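Local coordinates for PhnB protein (PDB 3OMS), which is of unproven function but belongs to the glyoxalase-like PhnB family and is named a putative 3-demethylubiquinone-9 3-methyltransferase, at residues E90-E93 and E94-V98. Residues are numbered along the deposited sequence; the frame is centred on the assembly and turned at random.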
loop_
_atom_site.group_PDB
_atom_site.type_symbol
_atom_site.label_atom_id
_atom_site.label_comp_id
_atom_site.label_asym_id
_atom_site.label_seq_id
_atom_site.Cartn_x
_atom_site.Cartn_y
_atom_site.Cartn_z
ATOM N N GLU A 90 -0.774 9.548 -18.077
ATOM C CA GLU A 90 -0.591 9.509 -19.543
ATOM C C GLU A 90 -0.189 10.870 -20.110
ATOM O O GLU A 90 0.539 10.968 -21.135
ATOM C CB GLU A 90 -1.907 9.110 -20.239
ATOM C CG GLU A 90 -2.345 7.644 -20.080
ATOM C CD GLU A 90 -2.821 7.308 -18.679
ATOM O OE1 GLU A 90 -3.915 7.764 -18.293
ATOM O OE2 GLU A 90 -2.097 6.575 -17.966
ATOM N N THR A 91 -0.720 11.930 -19.487
ATOM C CA THR A 91 -0.501 13.301 -19.973
ATOM C C THR A 91 -0.097 14.273 -18.875
ATOM O O THR A 91 -0.392 14.049 -17.676
ATOM C CB THR A 91 -1.752 13.890 -20.613
ATOM O OG1 THR A 91 -2.794 13.957 -19.638
ATOM C CG2 THR A 91 -2.219 13.049 -21.839
ATOM N N GLU A 92 0.617 15.308 -19.312
ATOM C CA GLU A 92 0.997 16.452 -18.498
ATOM C C GLU A 92 -0.207 17.065 -17.815
ATOM O O GLU A 92 -0.163 17.360 -16.625
ATOM C CB GLU A 92 1.676 17.513 -19.369
ATOM C CG GLU A 92 3.201 17.434 -19.355
ATOM C CD GLU A 92 3.822 18.383 -18.334
ATOM O OE1 GLU A 92 3.383 18.383 -17.156
ATOM O OE2 GLU A 92 4.735 19.145 -18.716
ATOM N N GLU A 93 -1.293 17.233 -18.553
ATOM C CA GLU A 93 -2.510 17.763 -17.970
ATOM C C GLU A 93 -2.989 16.913 -16.811
ATOM O O GLU A 93 -3.367 17.444 -15.768
ATOM C CB GLU A 93 -3.612 17.866 -19.007
ATOM C CG GLU A 93 -5.002 18.137 -18.421
ATOM C CD GLU A 93 -6.020 18.594 -19.475
ATOM O OE1 GLU A 93 -5.609 19.111 -20.544
ATOM O OE2 GLU A 93 -7.238 18.435 -19.218
ATOM N N GLU A 94 -2.985 15.587 -16.991
ATOM C CA GLU A 94 -3.476 14.730 -15.949
ATOM C C GLU A 94 -2.577 14.848 -14.713
ATOM O O GLU A 94 -3.084 14.930 -13.607
ATOM C CB GLU A 94 -3.542 13.273 -16.413
ATOM C CG GLU A 94 -3.864 12.280 -15.298
ATOM C CD GLU A 94 -3.576 10.802 -15.672
ATOM O OE1 GLU A 94 -3.099 10.488 -16.791
ATOM O OE2 GLU A 94 -3.762 9.968 -14.791
ATOM N N ILE A 95 -1.259 14.805 -14.885
ATOM C CA ILE A 95 -0.362 14.793 -13.725
ATOM C C ILE A 95 -0.464 16.130 -12.978
ATOM O O ILE A 95 -0.538 16.162 -11.732
ATOM C CB ILE A 95 1.117 14.390 -14.062
ATOM C CG1 ILE A 95 1.899 14.220 -12.735
ATOM C CG2 ILE A 95 1.839 15.447 -14.979
ATOM C CD1 ILE A 95 3.275 13.463 -12.831
ATOM N N ASP A 96 -0.547 17.226 -13.734
ATOM C CA ASP A 96 -0.688 18.576 -13.159
ATOM C C ASP A 96 -1.951 18.677 -12.326
ATOM O O ASP A 96 -1.923 19.176 -11.186
ATOM C CB ASP A 96 -0.716 19.661 -14.259
ATOM C CG ASP A 96 0.644 19.886 -14.893
ATOM O OD1 ASP A 96 1.698 19.472 -14.334
ATOM O OD2 ASP A 96 0.673 20.486 -15.992
ATOM N N THR A 97 -3.054 18.178 -12.875
ATOM C CA THR A 97 -4.341 18.240 -12.196
ATOM C C THR A 97 -4.400 17.355 -10.966
ATOM O O THR A 97 -4.837 17.813 -9.924
ATOM C CB THR A 97 -5.502 17.842 -13.113
ATOM O OG1 THR A 97 -5.531 18.734 -14.221
ATOM C CG2 THR A 97 -6.822 17.977 -12.357
ATOM N N VAL A 98 -3.978 16.096 -11.073
ATOM C CA VAL A 98 -4.073 15.199 -9.948
ATOM C C VAL A 98 -3.118 15.622 -8.825
ATOM O O VAL A 98 -3.467 15.572 -7.649
ATOM C CB VAL A 98 -3.758 13.737 -10.334
ATOM C CG1 VAL A 98 -3.931 12.842 -9.168
ATOM C CG2 VAL A 98 -4.632 13.252 -11.482
#
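Thr91 and Glu94 meet where the chain passes from an extended residue, Thr91, into the first turn of helix 92-103, a compact example of N-terminal helix capping. The i to i+4 pattern begins at once: Ile95 N donates to Thr91 O at 3.0 Å, Asp96 N to Glu92 O, and Thr97 N to Glu93 O.

The side chain of Thr91 provides the N-cap. Its OG1 sits between the backbone N and the carbonyl carbon (chi1 62°), which turns it over the start of the helix to accept from Glu94 N at 3.1 Å. Glu94 crosses it at about a right angle, its chain extended with CG anti to the backbone N, and its OE1 accepts a hydrogen bond from Glu90 N at 2.8 Å. That N-H comes to the syn side of the oxygen but 33° out of the carboxylate plane. In the conformer given, Glu90 bends at chi2 and brings its own OE1 to 3.2 Å from Glu94 OE1. The two carboxylates, with planes 50° apart, then share Lys10 of the second subunit, whose charge probably offsets their repulsion. Across the helix surface, Glu92 OE1 and Asp96 OD1 come within 3.5 Å, and Lys120 forms salt bridges with both. One turn on, Thr97 OG1 also donates to Glu93 O, at 3.0 Å; this hydroxyl and Thr97 N reach the carbonyl oxygen from opposite faces of its plane.

Toward the sheet the contacts are mainly apolar: buried Ile95 packs on Cys89 of strand 83-89, Leu134 of strand 131-136 and Leu112, while Val98 extends that packing to Leu134 and Phe32. Two residues, Glu90 and Thr91, link strand 83-89 to helix 92-103, which packs against that strand and its parallel neighbour 131-136, with Glu90 and Glu94 reaching the second subunit.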